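PDB 1GL4: nidogen-1, which is a sulfated basement-membrane glycoprotein that associates tightly with laminin and also binds collagen IV and perlecan, the fragment here carrying its G2 beta-barrel and an EGF-like domain. Local coordinates for residues V253-V258 with A270-I275. Numbering follows the deposited sequence.
Sequences VDSVFV and ALSNSI
Asp254 and Ser272 pair through two backbone hydrogen bonds, Asp254 N to Ser272 O at 3.1 Å and Ser272 N to Asp254 O at 3.0 Å. A second such antiparallel pair joins Phe257 to Ala270, again by two hydrogen bonds, Phe257 N to Ala270 O at 2.9 Å and Ala270 N back to Phe257 O. Between the two rungs the register slips by one residue: Ser255, with positive backbone angles (phi 54°, psi 45°), is the extra residue of a beta bulge. Its OG donates to Asp254 OD2 at 2.7 Å, arriving from above the carboxylate plane. Chi1 of 83° puts Asp254 CG between the backbone N and the carbonyl carbon. The other oxygen, Asp254 OD1, lies 3.2 Å from Ser272 CB. An alanine in place of Asp254 would probably leave Ser255 OG without this acceptor and open a gap beside Ser272 CB. Arg86 NH1 bonds both Ser255 O and Ser272 OG, bridging the bulge to the facing strand. On the opposite face, Val253 CG1 meets Leu271 CD1 at 3.9 Å, and Val256 CG2 lies alongside Leu271 CB at 4.1 Å. Val253 CG2 also touches Asn273 OD1, at 3.6 Å, the two side chains pointing the same way. Phe257 stacks on an aromatic ring of the other protein chain, and an aromatic side chain of that chain packs on Ala270, which lies near Arg268 and Tyr79, both involved in perlecan binding. These strands form a hairpin of the G2 beta-barrel, flanked by strand 182-195 beyond 253-258 and by strand 86-92 beyond 270-275.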
loop_
_atom_site.group_PDB
_atom_site.type_symbol
_atom_site.label_atom_id
_atom_site.label_comp_id
_atom_site.label_asym_id
_atom_site.label_seq_id
_atom_site.Cartn_x
_atom_site.Cartn_y
_atom_site.Cartn_z
ATOM N N VAL A 253 -11.360 -3.035 -3.237
ATOM C CA VAL A 253 -10.153 -3.715 -2.773
ATOM C C VAL A 253 -10.231 -5.230 -2.899
ATOM O O VAL A 253 -11.266 -5.829 -2.605
ATOM C CB VAL A 253 -9.881 -3.379 -1.289
ATOM C CG1 VAL A 253 -8.572 -4.014 -0.836
ATOM C CG2 VAL A 253 -9.847 -1.865 -1.093
ATOM N N ASP A 254 -9.129 -5.846 -3.321
ATOM C CA ASP A 254 -9.077 -7.299 -3.460
ATOM C C ASP A 254 -7.646 -7.830 -3.375
ATOM O O ASP A 254 -6.696 -7.061 -3.267
ATOM C CB ASP A 254 -9.708 -7.734 -4.786
ATOM C CG ASP A 254 -8.742 -7.637 -5.952
ATOM O OD1 ASP A 254 -8.263 -6.525 -6.255
ATOM O OD2 ASP A 254 -8.457 -8.685 -6.562
ATOM N N SER A 255 -7.509 -9.154 -3.410
ATOM C CA SER A 255 -6.206 -9.813 -3.346
ATOM C C SER A 255 -5.405 -9.361 -2.130
ATOM O O SER A 255 -4.207 -9.064 -2.232
ATOM C CB SER A 255 -5.413 -9.526 -4.624
ATOM O OG SER A 255 -6.181 -9.837 -5.776
ATOM N N VAL A 256 -6.071 -9.310 -0.980
ATOM C CA VAL A 256 -5.433 -8.883 0.259
ATOM C C VAL A 256 -4.628 -10.008 0.909
ATOM O O VAL A 256 -5.115 -11.132 1.039
ATOM C CB VAL A 256 -6.478 -8.382 1.279
ATOM C CG1 VAL A 256 -5.785 -7.887 2.543
ATOM C CG2 VAL A 256 -7.314 -7.276 0.667
ATOM N N PHE A 257 -3.396 -9.691 1.308
ATOM C CA PHE A 257 -2.506 -10.651 1.967
ATOM C C PHE A 257 -1.830 -9.972 3.152
ATOM O O PHE A 257 -1.370 -8.836 3.037
ATOM C CB PHE A 257 -1.388 -11.133 1.035
ATOM C CG PHE A 257 -1.844 -12.042 -0.066
ATOM C CD1 PHE A 257 -2.407 -11.528 -1.227
ATOM C CD2 PHE A 257 -1.668 -13.419 0.044
ATOM C CE1 PHE A 257 -2.786 -12.371 -2.272
ATOM C CE2 PHE A 257 -2.045 -14.274 -0.996
ATOM C CZ PHE A 257 -2.605 -13.748 -2.156
ATOM N N VAL A 258 -1.767 -10.665 4.285
ATOM C CA VAL A 258 -1.103 -10.115 5.464
ATOM C C VAL A 258 -0.204 -11.218 6.015
ATOM O O VAL A 258 -0.561 -12.396 5.969
ATOM C CB VAL A 258 -2.119 -9.649 6.550
ATOM C CG1 VAL A 258 -3.063 -8.614 5.966
ATOM C CG2 VAL A 258 -2.903 -10.839 7.101
ATOM N N ALA A 270 -0.243 -6.498 1.662
ATOM C CA ALA A 270 -0.334 -6.310 0.216
ATOM C C ALA A 270 -1.794 -6.304 -0.222
ATOM O O ALA A 270 -2.595 -7.101 0.263
ATOM C CB ALA A 270 0.427 -7.416 -0.516
ATOM N N LEU A 271 -2.143 -5.382 -1.116
ATOM C CA LEU A 271 -3.504 -5.298 -1.630
ATOM C C LEU A 271 -3.636 -4.578 -2.978
ATOM O O LEU A 271 -2.801 -3.740 -3.347
ATOM C CB LEU A 271 -4.446 -4.660 -0.594
ATOM C CG LEU A 271 -4.078 -3.504 0.339
ATOM C CD1 LEU A 271 -5.315 -3.128 1.167
ATOM C CD2 LEU A 271 -2.957 -3.900 1.272
ATOM N N SER A 272 -4.690 -4.928 -3.709
ATOM C CA SER A 272 -4.967 -4.347 -5.022
ATOM C C SER A 272 -6.125 -3.356 -4.926
ATOM O O SER A 272 -7.124 -3.627 -4.259
ATOM C CB SER A 272 -5.277 -5.462 -6.015
ATOM O OG SER A 272 -4.130 -6.283 -6.185
ATOM N N ASN A 273 -5.995 -2.224 -5.615
ATOM C CA ASN A 273 -6.993 -1.156 -5.538
ATOM C C ASN A 273 -7.419 -0.496 -6.851
ATOM O O ASN A 273 -6.594 -0.270 -7.739
ATOM C CB ASN A 273 -6.454 -0.048 -4.625
ATOM C CG ASN A 273 -6.016 -0.564 -3.278
ATOM O OD1 ASN A 273 -6.733 -0.428 -2.292
ATOM N ND2 ASN A 273 -4.831 -1.178 -3.230
ATOM N N SER A 274 -8.712 -0.175 -6.935
ATOM C CA SER A 274 -9.316 0.527 -8.074
ATOM C C SER A 274 -10.240 1.599 -7.496
ATOM O O SER A 274 -10.937 1.348 -6.512
ATOM C CB SER A 274 -10.143 -0.423 -8.945
ATOM O OG SER A 274 -9.309 -1.206 -9.783
ATOM N N ILE A 275 -10.248 2.787 -8.092
ATOM C CA ILE A 275 -11.107 3.866 -7.602
ATOM C C ILE A 275 -12.059 4.319 -8.717
ATOM O O ILE A 275 -11.637 4.543 -9.857
ATOM C CB ILE A 275 -10.258 5.073 -7.088
ATOM C CG1 ILE A 275 -11.145 6.066 -6.338
ATOM C CG2 ILE A 275 -9.569 5.775 -8.240
ATOM C CD1 ILE A 275 -11.576 5.599 -4.972
#